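Local coordinates for protein glutamine synthetase (Helicobacter pylori, PDB 5ZLI) that belongs to the type I-beta glutamine synthetases, forming a twelve-subunit assembly in which each chain combines a beta-Grasp domain with a catalytic domain, at residues B[98-103]-B[111-116]; B[141-146]-B[223-228]; B[290-295]-B[364-369]. One frame throughout, in Å; residues are numbered along the deposited sequence.

Contact 1: residues B[98-103]-B[111-116]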
ATOM      1  N   PHE B  98      51.555  -8.946  14.817  1.00 37.48           N
ATOM      2  CA  PHE B  98      51.161 -10.134  15.555  1.00 40.18           C
ATOM      3  C   PHE B  98      51.640 -10.085  17.005  1.00 40.94           C
ATOM      4  O   PHE B  98      52.547  -9.336  17.363  1.00 38.06           O
ATOM      5  CB  PHE B  98      51.693 -11.400  14.880  1.00 37.97           C
ATOM      6  CG  PHE B  98      51.004 -11.755  13.591  1.00 39.30           C
ATOM      7  CD1 PHE B  98      49.865 -12.567  13.607  1.00 32.63           C
ATOM      8  CD2 PHE B  98      51.498 -11.315  12.359  1.00 42.75           C
ATOM      9  CE1 PHE B  98      49.230 -12.934  12.423  1.00 31.44           C
ATOM     10  CE2 PHE B  98      50.858 -11.670  11.158  1.00 32.71           C
ATOM     11  CZ  PHE B  98      49.727 -12.479  11.199  1.00 37.43           C
ATOM     12  N   CYS B  99      50.970 -10.874  17.849  1.00 45.90           N
ATOM     13  CA  CYS B  99      51.306 -10.961  19.262  1.00 43.44           C
ATOM     14  C   CYS B  99      51.024 -12.359  19.807  1.00 39.07           C
ATOM     15  O   CYS B  99      50.202 -13.107  19.273  1.00 42.71           O
ATOM     16  CB  CYS B  99      50.544  -9.907  20.071  1.00 39.21           C
ATOM     17  SG  CYS B  99      50.919  -8.208  19.557  1.00 46.63           S
ATOM     18  N   ASP B 100      51.762 -12.722  20.846  1.00 43.60           N
ATOM     19  CA  ASP B 100      51.435 -13.839  21.722  1.00 37.68           C
ATOM     20  C   ASP B 100      51.105 -13.321  23.109  1.00 37.69           C
ATOM     21  O   ASP B 100      51.458 -12.202  23.478  1.00 42.91           O
ATOM     22  CB  ASP B 100      52.565 -14.862  21.802  1.00 39.48           C
ATOM     23  CG  ASP B 100      52.838 -15.527  20.459  1.00 45.57           C
ATOM     24  OD1 ASP B 100      51.922 -16.231  19.970  1.00 35.50           O
ATOM     25  OD2 ASP B 100      53.952 -15.349  19.893  1.00 44.26           O
ATOM     26  N   VAL B 101      50.402 -14.141  23.860  1.00 39.29           N
ATOM     27  CA  VAL B 101      50.128 -13.886  25.272  1.00 38.63           C
ATOM     28  C   VAL B 101      51.297 -14.371  26.123  1.00 33.60           C
ATOM     29  O   VAL B 101      51.761 -15.506  25.980  1.00 33.32           O
ATOM     30  CB  VAL B 101      48.831 -14.594  25.688  1.00 41.96           C
ATOM     31  CG1 VAL B 101      48.089 -13.822  26.764  1.00 39.45           C
ATOM     32  CG2 VAL B 101      47.954 -14.741  24.470  1.00 40.60           C
ATOM     33  N   TYR B 102      51.781 -13.514  27.013  1.00 41.76           N
ATOM     34  CA  TYR B 102      52.775 -13.929  27.995  1.00 46.19           C
ATOM     35  C   TYR B 102      52.083 -14.114  29.334  1.00 44.58           C
ATOM     36  O   TYR B 102      51.402 -13.203  29.821  1.00 42.40           O
ATOM     37  CB  TYR B 102      53.909 -12.926  28.149  1.00 42.13           C
ATOM     38  CG  TYR B 102      54.988 -13.361  29.139  1.00 50.80           C
ATOM     39  CD1 TYR B 102      56.090 -14.100  28.719  1.00 55.54           C
ATOM     40  CD2 TYR B 102      54.929 -13.004  30.485  1.00 57.35           C
ATOM     41  CE1 TYR B 102      57.105 -14.487  29.615  1.00 56.75           C
ATOM     42  CE2 TYR B 102      55.939 -13.383  31.395  1.00 52.54           C
ATOM     43  CZ  TYR B 102      57.024 -14.119  30.948  1.00 56.87           C
ATOM     44  OH  TYR B 102      58.017 -14.485  31.838  1.00 58.45           O
ATOM     45  N   ASP B 103      52.261 -15.297  29.915  1.00 49.96           N
ATOM     46  CA  ASP B 103      51.691 -15.635  31.210  1.00 49.34           C
ATOM     47  C   ASP B 103      52.570 -14.971  32.261  1.00 48.73           C
ATOM     48  O   ASP B 103      53.757 -15.293  32.376  1.00 52.63           O
ATOM     49  CB  ASP B 103      51.651 -17.163  31.356  1.00 47.05           C
ATOM     50  CG  ASP B 103      50.956 -17.647  32.636  1.00 53.85           C
ATOM     51  OD1 ASP B 103      50.401 -18.779  32.624  1.00 54.72           O
ATOM     52  OD2 ASP B 103      50.969 -16.917  33.651  1.00 53.46           O
ATOM     53  N   GLU B 111      50.773 -20.945  28.147  1.00 42.41           N
ATOM     54  CA  GLU B 111      50.633 -22.303  27.643  1.00 44.56           C
ATOM     55  C   GLU B 111      49.293 -22.525  26.944  1.00 43.03           C
ATOM     56  O   GLU B 111      49.144 -23.530  26.237  1.00 42.48           O
ATOM     57  CB  GLU B 111      50.879 -23.299  28.792  1.00 46.67           C
ATOM     58  CG  GLU B 111      49.799 -23.359  29.888  1.00 47.55           C
ATOM     59  CD  GLU B 111      50.277 -24.089  31.138  1.00 52.12           C
ATOM     60  OE1 GLU B 111      50.547 -25.294  31.053  1.00 49.23           O
ATOM     61  OE2 GLU B 111      50.381 -23.455  32.218  1.00 58.12           O
ATOM     62  N   LYS B 112      48.346 -21.590  27.067  1.00 38.51           N
ATOM     63  CA  LYS B 112      47.046 -21.690  26.403  1.00 41.66           C
ATOM     64  C   LYS B 112      46.908 -20.696  25.262  1.00 37.59           C
ATOM     65  O   LYS B 112      45.829 -20.597  24.663  1.00 34.26           O
ATOM     66  CB  LYS B 112      45.913 -21.483  27.416  1.00 40.45           C
ATOM     67  CG  LYS B 112      45.898 -22.484  28.552  1.00 35.94           C
ATOM     68  CD  LYS B 112      44.572 -22.534  29.289  1.00 35.92           C
ATOM     69  CE  LYS B 112      44.459 -21.418  30.291  1.00 36.83           C
ATOM     70  NZ  LYS B 112      43.333 -21.679  31.231  1.00 47.97           N
ATOM     71  N   CYS B 113      48.010 -20.032  24.890  1.00 40.78           N
ATOM     72  CA  CYS B 113      48.024 -19.136  23.747  1.00 38.05           C
ATOM     73  C   CYS B 113      48.270 -19.986  22.507  1.00 33.67           C
ATOM     74  O   CYS B 113      49.360 -20.540  22.362  1.00 33.54           O
ATOM     75  CB  CYS B 113      49.102 -18.069  23.904  1.00 33.72           C
ATOM     76  SG  CYS B 113      49.406 -17.131  22.381  1.00 38.93           S
ATOM     77  N   PRO B 114      47.302 -20.105  21.597  1.00 32.91           N
ATOM     78  CA  PRO B 114      47.474 -21.005  20.456  1.00 29.73           C
ATOM     79  C   PRO B 114      48.697 -20.693  19.618  1.00 34.24           C
ATOM     80  O   PRO B 114      49.380 -21.611  19.142  1.00 30.97           O
ATOM     81  CB  PRO B 114      46.185 -20.791  19.663  1.00 29.56           C
ATOM     82  CG  PRO B 114      45.221 -20.266  20.620  1.00 30.76           C
ATOM     83  CD  PRO B 114      46.006 -19.413  21.552  1.00 33.73           C
ATOM     84  N   ARG B 115      48.935 -19.417  19.330  1.00 28.76           N
ATOM     85  CA  ARG B 115      50.135 -19.079  18.581  1.00 31.47           C
ATOM     86  C   ARG B 115      51.414 -19.428  19.369  1.00 39.71           C
ATOM     87  O   ARG B 115      52.446 -19.760  18.764  1.00 37.65           O
ATOM     88  CB  ARG B 115      50.059 -17.611  18.180  1.00 28.88           C
ATOM     89  CG  ARG B 115      51.021 -17.265  17.130  1.00 29.89           C
ATOM     90  CD  ARG B 115      50.872 -15.862  16.612  1.00 32.17           C
ATOM     91  NE  ARG B 115      52.169 -15.228  16.799  1.00 38.25           N
ATOM     92  CZ  ARG B 115      53.097 -15.079  15.860  1.00 34.69           C
ATOM     93  NH1 ARG B 115      52.876 -15.487  14.625  1.00 34.26           N
ATOM     94  NH2 ARG B 115      54.255 -14.518  16.170  1.00 42.83           N
ATOM     95  N   SER B 116      51.362 -19.388  20.716  1.00 33.45           N
ATOM     96  CA  SER B 116      52.482 -19.865  21.533  1.00 32.23           C
ATOM     97  C   SER B 116      52.643 -21.378  21.414  1.00 34.68           C
ATOM     98  O   SER B 116      53.765 -21.900  21.406  1.00 31.92           O
ATOM     99  CB  SER B 116      52.289 -19.476  22.996  1.00 32.40           C
ATOM    100  OG  SER B 116      52.494 -18.097  23.229  1.00 29.98           O
TER
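Asp100 and Arg115 meet at the seam between the beta-Grasp sheet and the catalytic domain, where strand 94-103 runs past the N-terminus of helix 114-128. Their side chains cross at about a right angle, yet the carboxylate and guanidinium planes are only 15° apart. The direct link is a salt bridge from Arg115 NE to Asp100 OD1 (3.3 Å), a weak hydrogen bond because the angle at the hydrogen is only 124°. Bending of the arginine chain at chi3 (123°) sets NE there, and Phe98 CB lies over the centre of one guanidinium face, 4.1 Å from Arg115 CZ. Both charges are shared with outside partners: Arg115 NH1 pairs with Asp243 and NH2 with Asp80, while Asp100 OD2 pairs with Lys119, so an ionic network ties the strand to helices 114-128 and 238-258 and to the neighbouring strand 74-81. Cys113 is the N-cap of helix 114-128. With SG anti to its backbone N, the thiol serves two amides: Val101 N donates to SG across the contact in a nearly straight bond (3.5 Å), and Ser116 N gives it a weak capping bond (3.4 Å). The strand is thus held directly to the capped helix end. Beside it the apolar side closes, Val101 CG2 resting 3.6 Å from Cys113 CB, and Ser116 OG lies 3.5 Å from Asp100 CB.

Contact 2: residues B[141-146]-B[223-228]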
ATOM      1  N   GLU B 141      38.989 -22.849   1.165  1.00 32.21           N
ATOM      2  CA  GLU B 141      37.770 -22.564   0.417  1.00 32.60           C
ATOM      3  C   GLU B 141      36.807 -21.756   1.283  1.00 28.07           C
ATOM      4  O   GLU B 141      36.718 -21.958   2.502  1.00 26.66           O
ATOM      5  CB  GLU B 141      37.111 -23.864  -0.072  1.00 30.64           C
ATOM      6  CG  GLU B 141      38.046 -24.735  -0.933  1.00 37.90           C
ATOM      7  CD  GLU B 141      37.450 -26.081  -1.399  1.00 39.84           C
ATOM      8  OE1 GLU B 141      36.576 -26.636  -0.698  1.00 41.61           O
ATOM      9  OE2 GLU B 141      37.930 -26.629  -2.426  1.00 38.25           O
ATOM     10  N   PHE B 142      36.085 -20.841   0.634  1.00 25.35           N
ATOM     11  CA  PHE B 142      35.184 -19.919   1.303  1.00 24.14           C
ATOM     12  C   PHE B 142      33.986 -19.632   0.418  1.00 25.08           C
ATOM     13  O   PHE B 142      33.841 -20.174  -0.671  1.00 23.93           O
ATOM     14  CB  PHE B 142      35.874 -18.616   1.640  1.00 27.36           C
ATOM     15  CG  PHE B 142      36.397 -17.894   0.440  1.00 27.69           C
ATOM     16  CD1 PHE B 142      35.566 -17.116  -0.332  1.00 25.48           C
ATOM     17  CD2 PHE B 142      37.737 -17.974   0.115  1.00 23.08           C
ATOM     18  CE1 PHE B 142      36.059 -16.449  -1.435  1.00 26.84           C
ATOM     19  CE2 PHE B 142      38.226 -17.309  -0.943  1.00 27.07           C
ATOM     20  CZ  PHE B 142      37.383 -16.539  -1.742  1.00 29.60           C
ATOM     21  N   PHE B 143      33.106 -18.792   0.931  1.00 27.34           N
ATOM     22  CA  PHE B 143      31.867 -18.431   0.273  1.00 23.24           C
ATOM     23  C   PHE B 143      31.686 -16.935   0.390  1.00 28.19           C
ATOM     24  O   PHE B 143      31.990 -16.335   1.423  1.00 29.14           O
ATOM     25  CB  PHE B 143      30.644 -19.102   0.897  1.00 19.59           C
ATOM     26  CG  PHE B 143      30.443 -20.521   0.489  1.00 21.70           C
ATOM     27  CD1 PHE B 143      29.679 -20.830  -0.638  1.00 21.76           C
ATOM     28  CD2 PHE B 143      30.998 -21.550   1.232  1.00 19.03           C
ATOM     29  CE1 PHE B 143      29.486 -22.141  -1.027  1.00 24.23           C
ATOM     30  CE2 PHE B 143      30.806 -22.870   0.859  1.00 23.50           C
ATOM     31  CZ  PHE B 143      30.048 -23.174  -0.274  1.00 22.10           C
ATOM     32  N   ILE B 144      31.137 -16.340  -0.636  1.00 32.34           N
ATOM     33  CA  ILE B 144      30.797 -14.943  -0.586  1.00 25.95           C
ATOM     34  C   ILE B 144      29.314 -14.860  -0.818  1.00 23.55           C
ATOM     35  O   ILE B 144      28.831 -15.194  -1.902  1.00 33.52           O
ATOM     36  CB  ILE B 144      31.567 -14.120  -1.604  1.00 23.11           C
ATOM     37  CG1 ILE B 144      33.046 -14.148  -1.204  1.00 23.09           C
ATOM     38  CG2 ILE B 144      30.903 -12.727  -1.731  1.00 23.63           C
ATOM     39  CD1 ILE B 144      33.905 -13.087  -1.857  1.00 20.80           C
ATOM     40  N   PHE B 145      28.587 -14.512   0.218  1.00 23.01           N
ATOM     41  CA  PHE B 145      27.145 -14.410   0.143  1.00 29.05           C
ATOM     42  C   PHE B 145      26.698 -12.951   0.029  1.00 33.90           C
ATOM     43  O   PHE B 145      27.478 -12.012   0.211  1.00 33.90           O
ATOM     44  CB  PHE B 145      26.538 -15.122   1.355  1.00 33.10           C
ATOM     45  CG  PHE B 145      26.745 -16.639   1.356  1.00 25.72           C
ATOM     46  CD1 PHE B 145      26.357 -17.415   0.243  1.00 20.15           C
ATOM     47  CD2 PHE B 145      27.292 -17.283   2.464  1.00 17.02           C
ATOM     48  CE1 PHE B 145      26.518 -18.790   0.236  1.00 17.26           C
ATOM     49  CE2 PHE B 145      27.455 -18.667   2.472  1.00 15.12           C
ATOM     50  CZ  PHE B 145      27.071 -19.419   1.363  1.00 21.20           C
ATOM     51  N   ASP B 146      25.428 -12.766  -0.340  1.00 38.50           N
ATOM     52  CA  ASP B 146      24.821 -11.432  -0.311  1.00 39.72           C
ATOM     53  C   ASP B 146      24.232 -11.115   1.049  1.00 36.73           C
ATOM     54  O   ASP B 146      24.286  -9.967   1.508  1.00 35.50           O
ATOM     55  CB  ASP B 146      23.728 -11.285  -1.383  1.00 32.47           C
ATOM     56  CG  ASP B 146      24.262 -11.453  -2.777  1.00 42.08           C
ATOM     57  OD1 ASP B 146      25.427 -11.047  -2.990  1.00 40.14           O
ATOM     58  OD2 ASP B 146      23.526 -11.956  -3.659  1.00 48.97           O
ATOM     59  N   GLU B 223      34.942 -22.186  -6.977  1.00 32.48           N
ATOM     60  CA  GLU B 223      34.901 -23.577  -6.516  1.00 33.00           C
ATOM     61  C   GLU B 223      33.573 -24.257  -6.852  1.00 29.30           C
ATOM     62  O   GLU B 223      32.702 -23.670  -7.489  1.00 27.43           O
ATOM     63  CB  GLU B 223      35.183 -23.639  -5.018  1.00 33.43           C
ATOM     64  CG  GLU B 223      36.517 -24.285  -4.655  1.00 32.56           C
ATOM     65  CD  GLU B 223      36.554 -25.776  -5.012  1.00 39.11           C
ATOM     66  OE1 GLU B 223      37.572 -26.239  -5.585  1.00 38.61           O
ATOM     67  OE2 GLU B 223      35.573 -26.502  -4.665  1.00 38.42           O
ATOM     68  N   VAL B 224      33.405 -25.489  -6.351  1.00 31.06           N
ATOM     69  CA  VAL B 224      32.344 -26.390  -6.821  1.00 32.26           C
ATOM     70  C   VAL B 224      30.957 -25.937  -6.345  1.00 32.49           C
ATOM     71  O   VAL B 224      29.968 -26.058  -7.077  1.00 30.25           O
ATOM     72  CB  VAL B 224      32.628 -27.844  -6.394  1.00 28.80           C
ATOM     73  CG1 VAL B 224      31.400 -28.701  -6.615  1.00 27.36           C
ATOM     74  CG2 VAL B 224      33.819 -28.392  -7.134  1.00 33.97           C
ATOM     75  N   ALA B 225      30.835 -25.511  -5.093  1.00 33.56           N
ATOM     76  CA  ALA B 225      29.553 -25.021  -4.600  1.00 30.47           C
ATOM     77  C   ALA B 225      29.253 -23.629  -5.168  1.00 34.75           C
ATOM     78  O   ALA B 225      30.107 -22.965  -5.755  1.00 36.18           O
ATOM     79  CB  ALA B 225      29.537 -24.976  -3.082  1.00 34.61           C
ATOM     80  N   GLN B 226      28.015 -23.182  -4.964  1.00 39.55           N
ATOM     81  CA  GLN B 226      27.461 -22.102  -5.775  1.00 39.43           C
ATOM     82  C   GLN B 226      28.151 -20.754  -5.533  1.00 45.60           C
ATOM     83  O   GLN B 226      28.385 -20.007  -6.487  1.00 55.30           O
ATOM     84  CB  GLN B 226      25.962 -22.018  -5.539  1.00 40.51           C
ATOM     85  CG  GLN B 226      25.302 -23.331  -5.829  1.00 40.82           C
ATOM     86  CD  GLN B 226      23.824 -23.277  -5.684  1.00 38.23           C
ATOM     87  OE1 GLN B 226      23.145 -22.551  -6.396  1.00 43.31           O
ATOM     88  NE2 GLN B 226      23.305 -24.040  -4.733  1.00 44.50           N
ATOM     89  N   ALA B 227      28.448 -20.375  -4.292  1.00 33.15           N
ATOM     90  CA  ALA B 227      29.088 -19.072  -4.080  1.00 38.89           C
ATOM     91  C   ALA B 227      30.521 -19.226  -3.583  1.00 33.50           C
ATOM     92  O   ALA B 227      31.062 -18.348  -2.909  1.00 26.93           O
ATOM     93  CB  ALA B 227      28.295 -18.191  -3.117  1.00 33.93           C
ATOM     94  N   GLN B 228      31.143 -20.330  -3.934  1.00 28.79           N
ATOM     95  CA  GLN B 228      32.359 -20.772  -3.298  1.00 24.58           C
ATOM     96  C   GLN B 228      33.564 -20.322  -4.114  1.00 31.37           C
ATOM     97  O   GLN B 228      33.482 -20.107  -5.331  1.00 31.84           O
ATOM     98  CB  GLN B 228      32.345 -22.291  -3.151  1.00 26.23           C
ATOM     99  CG  GLN B 228      33.058 -22.762  -1.918  1.00 28.28           C
ATOM    100  CD  GLN B 228      33.132 -24.252  -1.823  1.00 27.34           C
ATOM    101  OE1 GLN B 228      32.849 -24.963  -2.785  1.00 31.75           O
ATOM    102  NE2 GLN B 228      33.553 -24.742  -0.677  1.00 25.28           N
TER
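Phe143 turns one ring face to the side chain of Gln228 where strand 133-145 of the catalytic domain's large sheet meets the loop leading into strand 228-237, the two residues forming an antiparallel non-hydrogen-bonded pair. Gln228 CG sits over the Phe143 ring in a CH-pi contact, 3.6 Å from the centroid, and the extended glutamine lays its amide within 16° of the ring plane. That amide is fixed at both ends: OE1 accepts from Ala225 N, and NE2 bonds to Ser276 and Gly275. The edge of the same ring is lined by alanines of the type I turn 225-228, Ala225 CB touching Phe143 CZ at 3.4 Å and Ala227 CB lying near the plane beside CD1. Two residues along the strand, Phe145 CE1 reaches Ala227 CB at 3.8 Å. A backbone bond from Ile144 N to Ala227 O (3.0 Å) holds the turn to the strand. At the other end Glu141 and Glu223 cross obliquely with Glu230 nearby, a carboxylate cluster consistent with the metal-binding site of glutamine synthetases. The two carboxylate planes are 30° apart, and Glu141 OE2 lies 3.2 Å from Glu223 OE1.

Contact 3: residues B[290-295]-B[364-369]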
ATOM      1  N   ASN B 290      64.325 -32.829   1.375  1.00 47.79           N
ATOM      2  CA  ASN B 290      62.914 -33.020   1.649  1.00 48.40           C
ATOM      3  C   ASN B 290      62.734 -34.451   2.123  1.00 48.74           C
ATOM      4  O   ASN B 290      62.677 -35.374   1.310  1.00 54.49           O
ATOM      5  CB  ASN B 290      62.078 -32.721   0.411  1.00 48.68           C
ATOM      6  CG  ASN B 290      60.589 -32.824   0.676  1.00 51.31           C
ATOM      7  OD1 ASN B 290      60.154 -33.473   1.627  1.00 53.18           O
ATOM      8  ND2 ASN B 290      59.795 -32.149  -0.148  1.00 50.16           N
ATOM      9  N   LEU B 291      62.504 -34.619   3.423  1.00 43.48           N
ATOM     10  CA  LEU B 291      62.471 -35.966   3.966  1.00 51.85           C
ATOM     11  C   LEU B 291      61.251 -36.759   3.519  1.00 50.70           C
ATOM     12  O   LEU B 291      61.213 -37.977   3.735  1.00 43.91           O
ATOM     13  CB  LEU B 291      62.534 -35.946   5.496  1.00 50.12           C
ATOM     14  CG  LEU B 291      63.861 -35.698   6.220  1.00 41.29           C
ATOM     15  CD1 LEU B 291      64.458 -34.399   5.806  1.00 48.15           C
ATOM     16  CD2 LEU B 291      63.666 -35.746   7.703  1.00 46.50           C
ATOM     17  N   PHE B 292      60.281 -36.126   2.867  1.00 51.36           N
ATOM     18  CA  PHE B 292      59.089 -36.848   2.456  1.00 46.16           C
ATOM     19  C   PHE B 292      59.282 -37.556   1.138  1.00 46.49           C
ATOM     20  O   PHE B 292      58.583 -38.528   0.859  1.00 45.46           O
ATOM     21  CB  PHE B 292      57.905 -35.891   2.349  1.00 48.84           C
ATOM     22  CG  PHE B 292      57.133 -35.761   3.617  1.00 52.30           C
ATOM     23  CD1 PHE B 292      57.779 -35.837   4.842  1.00 52.03           C
ATOM     24  CD2 PHE B 292      55.761 -35.585   3.595  1.00 48.33           C
ATOM     25  CE1 PHE B 292      57.078 -35.736   6.027  1.00 48.93           C
ATOM     26  CE2 PHE B 292      55.048 -35.474   4.781  1.00 48.03           C
ATOM     27  CZ  PHE B 292      55.718 -35.547   6.003  1.00 48.40           C
ATOM     28  N   SER B 293      60.231 -37.107   0.339  1.00 51.85           N
ATOM     29  CA  SER B 293      60.531 -37.722  -0.939  1.00 50.80           C
ATOM     30  C   SER B 293      61.491 -38.894  -0.763  1.00 51.03           C
ATOM     31  O   SER B 293      62.536 -38.770  -0.121  1.00 52.60           O
ATOM     32  CB  SER B 293      61.130 -36.682  -1.869  1.00 52.67           C
ATOM     33  OG  SER B 293      62.356 -36.239  -1.333  1.00 57.81           O
ATOM     34  N   GLY B 294      61.147 -40.008  -1.372  1.00 41.89           N
ATOM     35  CA  GLY B 294      61.991 -41.171  -1.355  1.00 39.58           C
ATOM     36  C   GLY B 294      61.473 -42.099  -2.416  1.00 44.11           C
ATOM     37  O   GLY B 294      60.728 -41.676  -3.305  1.00 41.11           O
ATOM     38  N   GLU B 295      61.810 -43.390  -2.294  1.00 40.51           N
ATOM     39  CA  GLU B 295      61.321 -44.349  -3.281  1.00 52.33           C
ATOM     40  C   GLU B 295      60.614 -45.536  -2.638  1.00 53.10           C
ATOM     41  O   GLU B 295      60.290 -46.504  -3.330  1.00 54.66           O
ATOM     42  CB  GLU B 295      62.437 -44.806  -4.244  1.00 46.30           C
ATOM     43  CG  GLU B 295      63.043 -43.645  -5.077  1.00 54.52           C
ATOM     44  CD  GLU B 295      62.115 -43.189  -6.238  1.00 62.39           C
ATOM     45  OE1 GLU B 295      61.770 -44.045  -7.088  1.00 61.55           O
ATOM     46  OE2 GLU B 295      61.729 -41.988  -6.301  1.00 55.47           O
ATOM     47  N   ALA B 364      57.559 -33.248  -3.014  1.00 51.81           N
ATOM     48  CA  ALA B 364      56.927 -34.390  -2.377  1.00 50.71           C
ATOM     49  C   ALA B 364      56.228 -33.939  -1.103  1.00 50.76           C
ATOM     50  O   ALA B 364      56.763 -33.125  -0.342  1.00 45.65           O
ATOM     51  CB  ALA B 364      57.954 -35.472  -2.090  1.00 47.54           C
ATOM     52  N   ARG B 365      55.003 -34.419  -0.910  1.00 43.91           N
ATOM     53  CA  ARG B 365      54.152 -33.881   0.139  1.00 44.67           C
ATOM     54  C   ARG B 365      52.901 -34.728   0.226  1.00 45.50           C
ATOM     55  O   ARG B 365      52.553 -35.453  -0.710  1.00 51.49           O
ATOM     56  CB  ARG B 365      53.761 -32.425  -0.140  1.00 48.45           C
ATOM     57  CG  ARG B 365      52.380 -32.304  -0.759  1.00 43.71           C
ATOM     58  CD  ARG B 365      52.229 -31.105  -1.630  1.00 46.97           C
ATOM     59  NE  ARG B 365      51.650 -31.473  -2.917  1.00 50.79           N
ATOM     60  CZ  ARG B 365      51.593 -30.649  -3.956  1.00 52.94           C
ATOM     61  NH1 ARG B 365      52.084 -29.422  -3.832  1.00 50.51           N
ATOM     62  NH2 ARG B 365      51.055 -31.046  -5.110  1.00 45.13           N
ATOM     63  N   PHE B 366      52.210 -34.605   1.349  1.00 43.99           N
ATOM     64  CA  PHE B 366      50.837 -35.072   1.443  1.00 49.38           C
ATOM     65  C   PHE B 366      49.882 -33.883   1.400  1.00 46.14           C
ATOM     66  O   PHE B 366      50.279 -32.731   1.596  1.00 45.25           O
ATOM     67  CB  PHE B 366      50.605 -35.854   2.732  1.00 43.31           C
ATOM     68  CG  PHE B 366      51.404 -37.098   2.838  1.00 45.23           C
ATOM     69  CD1 PHE B 366      52.356 -37.238   3.826  1.00 50.44           C
ATOM     70  CD2 PHE B 366      51.165 -38.165   1.985  1.00 58.45           C
ATOM     71  CE1 PHE B 366      53.078 -38.424   3.951  1.00 55.62           C
ATOM     72  CE2 PHE B 366      51.889 -39.351   2.100  1.00 53.81           C
ATOM     73  CZ  PHE B 366      52.845 -39.480   3.086  1.00 49.68           C
ATOM     74  N   GLU B 367      48.616 -34.170   1.117  1.00 36.08           N
ATOM     75  CA  GLU B 367      47.536 -33.212   1.326  1.00 39.55           C
ATOM     76  C   GLU B 367      46.454 -33.856   2.186  1.00 42.35           C
ATOM     77  O   GLU B 367      45.907 -34.903   1.820  1.00 37.74           O
ATOM     78  CB  GLU B 367      46.960 -32.716   0.005  1.00 44.01           C
ATOM     79  CG  GLU B 367      45.607 -32.016   0.161  1.00 43.32           C
ATOM     80  CD  GLU B 367      44.880 -31.860  -1.163  1.00 45.85           C
ATOM     81  OE1 GLU B 367      45.371 -31.095  -2.033  1.00 45.10           O
ATOM     82  OE2 GLU B 367      43.857 -32.559  -1.352  1.00 43.70           O
ATOM     83  N   PHE B 368      46.193 -33.276   3.361  1.00 47.94           N
ATOM     84  CA  PHE B 368      45.127 -33.762   4.245  1.00 46.47           C
ATOM     85  C   PHE B 368      43.836 -33.003   3.946  1.00 42.57           C
ATOM     86  O   PHE B 368      43.768 -31.778   4.118  1.00 41.49           O
ATOM     87  CB  PHE B 368      45.520 -33.614   5.714  1.00 36.12           C
ATOM     88  CG  PHE B 368      46.849 -34.234   6.034  1.00 44.50           C
ATOM     89  CD1 PHE B 368      46.988 -35.601   6.175  1.00 42.41           C
ATOM     90  CD2 PHE B 368      47.982 -33.446   6.141  1.00 43.23           C
ATOM     91  CE1 PHE B 368      48.237 -36.149   6.455  1.00 45.34           C
ATOM     92  CE2 PHE B 368      49.203 -33.996   6.429  1.00 34.40           C
ATOM     93  CZ  PHE B 368      49.340 -35.330   6.577  1.00 34.98           C
ATOM     94  N   ARG B 369      42.820 -33.734   3.504  1.00 36.93           N
ATOM     95  CA  ARG B 369      41.594 -33.124   3.020  1.00 42.97           C
ATOM     96  C   ARG B 369      40.522 -32.994   4.093  1.00 45.19           C
ATOM     97  O   ARG B 369      39.486 -32.381   3.825  1.00 47.47           O
ATOM     98  CB  ARG B 369      41.036 -33.913   1.835  1.00 44.05           C
ATOM     99  CG  ARG B 369      41.967 -34.018   0.663  1.00 35.97           C
ATOM    100  CD  ARG B 369      41.347 -34.857  -0.433  1.00 42.28           C
ATOM    101  NE  ARG B 369      40.048 -34.349  -0.889  1.00 43.43           N
ATOM    102  CZ  ARG B 369      39.892 -33.285  -1.680  1.00 46.55           C
ATOM    103  NH1 ARG B 369      40.941 -32.594  -2.111  1.00 43.17           N
ATOM    104  NH2 ARG B 369      38.680 -32.903  -2.049  1.00 51.61           N
TER
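Phe292 leans from the loop after strand 289-290 onto the start of strand 366-368, in the large mixed sheet of the catalytic domain. Its CB lies 4.0 Å from Ala364 O, with Ala364 CB a little farther off. Farther out, CD2 lies 4.2 Å from Arg365 CA and also nears the Phe366 ring. CE2 makes the closest approach of the two aromatic side chains, reaching Phe366 CD1 at 3.4 Å. The rings meet obliquely, their planes at 63° and their centroids 5.4 Å apart, while the side chains as wholes cross at about a right angle. Phe292 is carried to this place by a type I turn, 290-293, overlapped by an Asx turn in which Asn290 OD1 accepts from Phe292 N; Asn290 O takes both Ser293 N and Ser293 OG. Chi1 of -176° puts Asn290 CG anti to the backbone N; from the amide it carries, ND2 donates to a lone pair of Ala364 O at 3.2 Å. Ser293 CB packs on Ala364 CB (3.4 Å). Beyond the pair, Phe307 meets the Phe292 ring edge-to-face, and Ala304 of helix 302-313 touches both Phe292 and Phe366. The contact therefore lies between that helix and the sheet, with Val284 of strand 278-286 against Phe292 and Val353 of strand 351-355 against Phe366.

Overall arrangement
The three contacts follow one another along the chain without touching. Contact 1 joins the beta-Grasp sheet to the catalytic domain and lies on the opposite side of the chain's centre from contact 2, their centres 32 Å apart; helix 114-128, begun in contact 1, leads directly into strand 133-145 of contact 2. Contacts 2 and 3 belong to the same large sheet: their centres are 29 Å apart, but their nearest atoms come within about 6 Å. Only the Arg369 end of segment 364-369 comes near Glu141 and Glu223, probably part of the active site; the packed residues of contact 3 lie farther off, and contact 1 stays about 17 Å from contact 2 at the nearest atoms.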